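Local coordinates for protein putative NAD(P)H-flavin oxidoreductase (Streptococcus pyogenes serotype M1, PDB 2HAY) that binds flavin mononucleotide and probably catalyses NAD(P)H-dependent reduction of flavins, quinones or nitrogenous compounds, at residues I49-W54 / K102-R107; E91-Y96 / D135-L140. All blocks are in the same frame, centred on the assembly; numbering follows the deposited sequence.

Contact 1. Residues I49-W54 / K102-R107; sequences IGLEGW and KNSLLR
R107, in the segment that carries helix 99-106, reaches the loop that leads from helix 32-43 into strand 54-59, in a buried, mainly polar contact in which one guanidinium meets two backbone carbonyls and a carboxylate. NH2 of R107 donates to O of G50 at 3.0 Å, lying in the plane of that carbonyl, and makes a weaker bond to O of L51 at 2.9 Å. Both oxygens sit at the guanidinium edge. From an oblique direction comes E52, whose OE1 forms a salt bridge with NE of R107 at 3.2 Å, the hydrogen bond itself being weak; NH2 makes a second weak bond to the same oxygen. Carboxylate and guanidinium planes stand 89° apart, so this is not the coplanar, two-oxygen pairing often seen between these groups. The R107 chain bends at chi3 (-66°), which turns NE back, and the guanidinium lies with one face over CA of S104.

In this nitroreductase-family protein the loop belongs to the flavin site: G50 touches the bound FMN, while its carbonyl is held by R107. The other carboxylate oxygen of E52, OE2, accepts a hydrogen bond from the backbone N of K214 of the second subunit, so that E52 faces both R107 and the dimer partner.

Around S104 the contact turns to packing and water. CB of S104 rests against CA of L51 at 3.8 Å, and CD1 of L51 flanks the serine OG, which also bonds to O of I101. One water bridges OG of S104 and O of I49; another links O of G50 to O of S104.

Contact 2. Residues E91-Y96 / D135-L140; sequences EKHARY and DNPRAL
L140 is the buried side of this contact and the salt bridge between R95 and D135 its more exposed side, where the loop after strand 84-91 meets the start of helix 137-162. L140 contributes the greatest buried area, a broad and non-polar burial, although its approaches are not close: CD1 stands 4.3 Å from O of A94, and CD2 lies near CB of R95. Water is built into this inner part. One molecule donates to O of E91 and, weakly, to O of L140, and accepts from N of A94, at the centre of an inverse gamma turn.

Toward solvent there are instead a few polar or glancing touches. CE1 of H93 meets CB of P137 obliquely at 4.0 Å, and a second water accepts from N of H93, donates to O of P137 at 2.7 Å and sits over the centre of the H93 ring. Farther along, R95 runs extended from CG to NE, with CG anti to the backbone N (chi1 -156°), and brings its guanidinium to the carboxylate of D135. NH2 donates to OD1 at 2.9 Å on the syn side; NE makes a weak bond to the same oxygen and also donates to O of A134. The two planes are nearly parallel, 11° apart, but slightly offset. NH1 forms a salt bridge with D97, and CE1 of Y96 lies over one guanidinium face.

On the helix side, N136 accepts from N of A139 through OD1 at 3.2 Å, with P137 following it in the first turn: the arrangement of a side-chain N-cap.

How the contacts relate
The two contacts alternate along the chain and lie with centres about 14 Å apart. They meet directly where the loop 49-54 passes the end of strand 84-91: O of G53 and N of E91 are 2.9 Å apart, a probable hydrogen bond, and CD2 of L51 packs on CB of A94 at 3.6 Å. Contact 1 is the one at the flavin: G50 comes within about 4 Å of a bound FMN at nearest atoms, whereas the A94 side chain of contact 2 is about 13 Å away. Both touch the second subunit, contact 1 through E52 and contact 2 through R138, which bonds to D132 of that subunit. Flavin-side loop, strand end and helix start are thereby joined.

Contact 1. Residues I49-W54 / K102-R107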
loop_
_atom_site.group_PDB
_atom_site.type_symbol
_atom_site.label_atom_id
_atom_site.label_comp_id
_atom_site.label_asym_id
_atom_site.label_seq_id
_atom_site.Cartn_x
_atom_site.Cartn_y
_atom_site.Cartn_z
ATOM N N ILE B 49 10.584 -8.333 -2.643
ATOM C CA ILE B 49 11.407 -9.283 -3.372
ATOM C C ILE B 49 11.081 -9.423 -4.874
ATOM O O ILE B 49 11.431 -10.419 -5.488
ATOM C CB ILE B 49 11.535 -10.693 -2.632
ATOM C CG1 ILE B 49 10.249 -11.519 -2.695
ATOM C CG2 ILE B 49 12.030 -10.542 -1.181
ATOM C CD1 ILE B 49 10.456 -12.959 -2.228
ATOM N N GLY B 50 10.423 -8.435 -5.465
ATOM C CA GLY B 50 10.136 -8.476 -6.915
ATOM C C GLY B 50 9.169 -9.593 -7.325
ATOM O O GLY B 50 9.168 -10.034 -8.471
ATOM N N LEU B 51 8.369 -10.064 -6.377
ATOM C CA LEU B 51 7.491 -11.203 -6.600
ATOM C C LEU B 51 6.371 -10.883 -7.601
ATOM O O LEU B 51 6.024 -11.728 -8.415
ATOM C CB LEU B 51 6.861 -11.668 -5.276
ATOM C CG LEU B 51 5.985 -12.934 -5.426
ATOM C CD1 LEU B 51 6.818 -14.124 -5.904
ATOM C CD2 LEU B 51 5.333 -13.254 -4.109
ATOM N N GLU B 52 5.790 -9.681 -7.506
ATOM C CA GLU B 52 4.663 -9.302 -8.374
ATOM C C GLU B 52 3.553 -10.366 -8.315
ATOM O O GLU B 52 2.983 -10.755 -9.354
ATOM C CB GLU B 52 5.121 -9.098 -9.827
ATOM C CG GLU B 52 6.261 -8.147 -10.019
ATOM C CD GLU B 52 6.817 -8.242 -11.414
ATOM O OE1 GLU B 52 7.984 -8.698 -11.585
ATOM O OE2 GLU B 52 6.076 -7.892 -12.352
ATOM N N GLY B 53 3.251 -10.822 -7.102
ATOM C CA GLY B 53 2.189 -11.797 -6.881
ATOM C C GLY B 53 0.851 -11.101 -6.849
ATOM O O GLY B 53 0.158 -11.058 -5.822
ATOM N N TRP B 54 0.480 -10.515 -7.979
ATOM C CA TRP B 54 -0.722 -9.674 -8.010
ATOM C C TRP B 54 -1.252 -9.616 -9.424
ATOM O O TRP B 54 -0.506 -9.907 -10.395
ATOM C CB TRP B 54 -0.407 -8.250 -7.503
ATOM C CG TRP B 54 0.758 -7.518 -8.212
ATOM C CD1 TRP B 54 1.220 -7.732 -9.502
ATOM C CD2 TRP B 54 1.554 -6.449 -7.680
ATOM N NE1 TRP B 54 2.234 -6.861 -9.789
ATOM C CE2 TRP B 54 2.472 -6.067 -8.695
ATOM C CE3 TRP B 54 1.579 -5.770 -6.445
ATOM C CZ2 TRP B 54 3.412 -5.050 -8.516
ATOM C CZ3 TRP B 54 2.521 -4.751 -6.263
ATOM C CH2 TRP B 54 3.418 -4.392 -7.305
ATOM N N LYS B 102 10.406 -18.754 -6.985
ATOM C CA LYS B 102 11.455 -19.220 -7.904
ATOM C C LYS B 102 11.421 -18.473 -9.245
ATOM O O LYS B 102 12.452 -18.097 -9.791
ATOM C CB LYS B 102 11.316 -20.728 -8.131
ATOM C CG LYS B 102 12.512 -21.352 -8.825
ATOM C CD LYS B 102 12.290 -22.810 -9.147
ATOM C CE LYS B 102 13.368 -23.298 -10.132
ATOM N NZ LYS B 102 13.431 -24.794 -10.154
ATOM N N ASN B 103 10.223 -18.242 -9.762
ATOM C CA ASN B 103 10.083 -17.551 -11.028
ATOM C C ASN B 103 10.495 -16.087 -10.953
ATOM O O ASN B 103 10.942 -15.516 -11.937
ATOM C CB ASN B 103 8.659 -17.688 -11.550
ATOM C CG ASN B 103 8.331 -19.105 -11.978
ATOM O OD1 ASN B 103 9.207 -19.866 -12.392
ATOM N ND2 ASN B 103 7.055 -19.459 -11.899
ATOM N N SER B 104 10.372 -15.497 -9.766
ATOM C CA SER B 104 10.672 -14.085 -9.567
ATOM C C SER B 104 12.195 -13.863 -9.596
ATOM O O SER B 104 12.674 -12.784 -9.938
ATOM C CB SER B 104 10.026 -13.562 -8.270
ATOM O OG SER B 104 10.629 -14.107 -7.105
ATOM N N LEU B 105 12.934 -14.911 -9.251
ATOM C CA LEU B 105 14.374 -14.911 -9.334
ATOM C C LEU B 105 14.822 -15.186 -10.766
ATOM O O LEU B 105 15.671 -14.478 -11.294
ATOM C CB LEU B 105 14.958 -15.928 -8.338
ATOM C CG LEU B 105 14.761 -15.553 -6.861
ATOM C CD1 LEU B 105 14.966 -16.750 -5.945
ATOM C CD2 LEU B 105 15.698 -14.412 -6.460
ATOM N N LEU B 106 14.239 -16.202 -11.397
ATOM C CA LEU B 106 14.525 -16.517 -12.794
ATOM C C LEU B 106 14.291 -15.336 -13.736
ATOM O O LEU B 106 15.113 -15.084 -14.608
ATOM C CB LEU B 106 13.726 -17.731 -13.254
ATOM C CG LEU B 106 13.963 -19.034 -12.470
ATOM C CD1 LEU B 106 12.904 -20.089 -12.799
ATOM C CD2 LEU B 106 15.382 -19.594 -12.693
ATOM N N ARG B 107 13.178 -14.626 -13.538
ATOM C CA ARG B 107 12.826 -13.409 -14.271
ATOM C C ARG B 107 13.956 -12.410 -14.305
ATOM O O ARG B 107 14.110 -11.680 -15.276
ATOM C CB ARG B 107 11.626 -12.693 -13.613
ATOM C CG ARG B 107 10.274 -13.149 -14.076
ATOM C CD ARG B 107 9.209 -12.041 -13.981
ATOM N NE ARG B 107 8.887 -11.602 -12.620
ATOM C CZ ARG B 107 8.231 -12.328 -11.711
ATOM N NH1 ARG B 107 7.856 -13.584 -11.984
ATOM N NH2 ARG B 107 7.984 -11.815 -10.503
HETATM O O HOH W 1 12.723 -12.462 -6.183
HETATM O O HOH W 2 11.280 -10.263 -10.051
#

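Contact 2. Residues E91-Y96 / D135-L140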
loop_
_atom_site.group_PDB
_atom_site.type_symbol
_atom_site.label_atom_id
_atom_site.label_comp_id
_atom_site.label_asym_id
_atom_site.label_seq_id
_atom_site.Cartn_x
_atom_site.Cartn_y
_atom_site.Cartn_z
ATOM N N GLU B 91 -1.684 -13.135 -4.862
ATOM C CA GLU B 91 -1.345 -14.577 -4.914
ATOM C C GLU B 91 -1.390 -15.239 -3.530
ATOM O O GLU B 91 -0.949 -14.638 -2.547
ATOM C CB GLU B 91 0.065 -14.761 -5.450
ATOM C CG GLU B 91 0.145 -15.145 -6.881
ATOM C CD GLU B 91 1.573 -15.070 -7.475
ATOM O OE1 GLU B 91 2.561 -15.306 -6.746
ATOM O OE2 GLU B 91 1.698 -14.775 -8.696
ATOM N N LYS B 92 -1.897 -16.467 -3.471
ATOM C CA LYS B 92 -1.847 -17.277 -2.248
ATOM C C LYS B 92 -0.612 -18.141 -2.267
ATOM O O LYS B 92 -0.021 -18.378 -3.323
ATOM C CB LYS B 92 -3.082 -18.195 -2.151
ATOM C CG LYS B 92 -4.403 -17.424 -2.015
ATOM C CD LYS B 92 -5.569 -18.391 -1.940
ATOM C CE LYS B 92 -6.854 -17.691 -1.445
ATOM N NZ LYS B 92 -8.028 -18.627 -1.580
ATOM N N HIS B 93 -0.221 -18.615 -1.100
ATOM C CA HIS B 93 0.832 -19.631 -1.022
ATOM C C HIS B 93 2.195 -19.233 -1.587
ATOM O O HIS B 93 2.938 -20.058 -2.128
ATOM C CB HIS B 93 0.324 -20.927 -1.647
ATOM C CG HIS B 93 -0.891 -21.459 -0.964
ATOM N ND1 HIS B 93 -0.873 -21.896 0.351
ATOM C CD2 HIS B 93 -2.158 -21.625 -1.404
ATOM C CE1 HIS B 93 -2.081 -22.316 0.682
ATOM N NE2 HIS B 93 -2.882 -22.152 -0.359
ATOM N N ALA B 94 2.535 -17.960 -1.436
ATOM C CA ALA B 94 3.834 -17.487 -1.921
ATOM C C ALA B 94 4.916 -17.772 -0.883
ATOM O O ALA B 94 5.577 -16.854 -0.407
ATOM C CB ALA B 94 3.749 -15.971 -2.319
ATOM N N ARG B 95 5.098 -19.058 -0.553
ATOM C CA ARG B 95 6.086 -19.506 0.417
ATOM C C ARG B 95 7.466 -19.468 -0.246
ATOM O O ARG B 95 7.569 -19.555 -1.466
ATOM C CB ARG B 95 5.748 -20.943 0.862
ATOM C CG ARG B 95 6.308 -21.346 2.235
ATOM C CD ARG B 95 5.688 -22.670 2.709
ATOM N NE ARG B 95 6.297 -23.148 3.935
ATOM C CZ ARG B 95 7.361 -23.953 4.000
ATOM N NH1 ARG B 95 7.955 -24.392 2.886
ATOM N NH2 ARG B 95 7.844 -24.308 5.187
ATOM N N TYR B 96 8.525 -19.364 0.552
ATOM C CA TYR B 96 9.888 -19.263 0.021
ATOM C C TYR B 96 10.238 -20.350 -1.012
ATOM O O TYR B 96 11.024 -20.088 -1.926
ATOM C CB TYR B 96 10.937 -19.242 1.150
ATOM C CG TYR B 96 10.958 -20.496 1.991
ATOM C CD1 TYR B 96 10.127 -20.622 3.099
ATOM C CD2 TYR B 96 11.806 -21.558 1.671
ATOM C CE1 TYR B 96 10.122 -21.780 3.851
ATOM C CE2 TYR B 96 11.803 -22.746 2.425
ATOM C CZ TYR B 96 10.974 -22.834 3.515
ATOM O OH TYR B 96 10.972 -23.979 4.274
ATOM N N ASP B 135 4.757 -20.649 7.550
ATOM C CA ASP B 135 3.877 -21.814 7.727
ATOM C C ASP B 135 2.441 -21.409 8.039
ATOM O O ASP B 135 1.660 -22.172 8.611
ATOM C CB ASP B 135 4.455 -22.772 8.767
ATOM C CG ASP B 135 5.623 -23.575 8.222
ATOM O OD1 ASP B 135 5.672 -23.848 6.994
ATOM O OD2 ASP B 135 6.487 -23.955 9.022
ATOM N N ASN B 136 2.111 -20.199 7.613
ATOM C CA ASN B 136 0.879 -19.542 7.976
ATOM C C ASN B 136 0.224 -18.940 6.732
ATOM O O ASN B 136 0.424 -17.768 6.442
ATOM C CB ASN B 136 1.213 -18.437 8.988
ATOM C CG ASN B 136 -0.012 -17.773 9.554
ATOM O OD1 ASN B 136 -1.071 -17.761 8.942
ATOM N ND2 ASN B 136 0.129 -17.212 10.737
ATOM N N PRO B 137 -0.535 -19.751 5.971
ATOM C CA PRO B 137 -1.080 -19.316 4.663
ATOM C C PRO B 137 -1.878 -17.992 4.668
ATOM O O PRO B 137 -1.809 -17.245 3.695
ATOM C CB PRO B 137 -1.960 -20.495 4.239
ATOM C CG PRO B 137 -1.345 -21.688 4.965
ATOM C CD PRO B 137 -0.893 -21.151 6.286
ATOM N N ARG B 138 -2.609 -17.717 5.748
ATOM C CA ARG B 138 -3.345 -16.446 5.903
ATOM C C ARG B 138 -2.388 -15.248 5.958
ATOM O O ARG B 138 -2.621 -14.217 5.298
ATOM C CB ARG B 138 -4.235 -16.485 7.157
ATOM C CG ARG B 138 -4.763 -15.115 7.680
ATOM C CD ARG B 138 -5.728 -14.526 6.709
ATOM N NE ARG B 138 -6.265 -13.214 7.090
ATOM C CZ ARG B 138 -7.455 -13.021 7.654
ATOM N NH1 ARG B 138 -8.236 -14.062 7.980
ATOM N NH2 ARG B 138 -7.851 -11.784 7.911
ATOM N N ALA B 139 -1.323 -15.395 6.750
ATOM C CA ALA B 139 -0.281 -14.365 6.854
ATOM C C ALA B 139 0.425 -14.156 5.506
ATOM O O ALA B 139 0.739 -13.049 5.124
ATOM C CB ALA B 139 0.747 -14.696 7.978
ATOM N N LEU B 140 0.660 -15.239 4.791
ATOM C CA LEU B 140 1.348 -15.184 3.507
ATOM C C LEU B 140 0.511 -14.455 2.482
ATOM O O LEU B 140 1.028 -13.696 1.661
ATOM C CB LEU B 140 1.573 -16.612 3.037
ATOM C CG LEU B 140 2.957 -17.269 2.928
ATOM C CD1 LEU B 140 4.079 -16.521 3.564
ATOM C CD2 LEU B 140 2.916 -18.712 3.311
HETATM O O HOH W 3 0.680 -15.678 -0.589
HETATM O O HOH W 4 -1.922 -18.194 1.179
#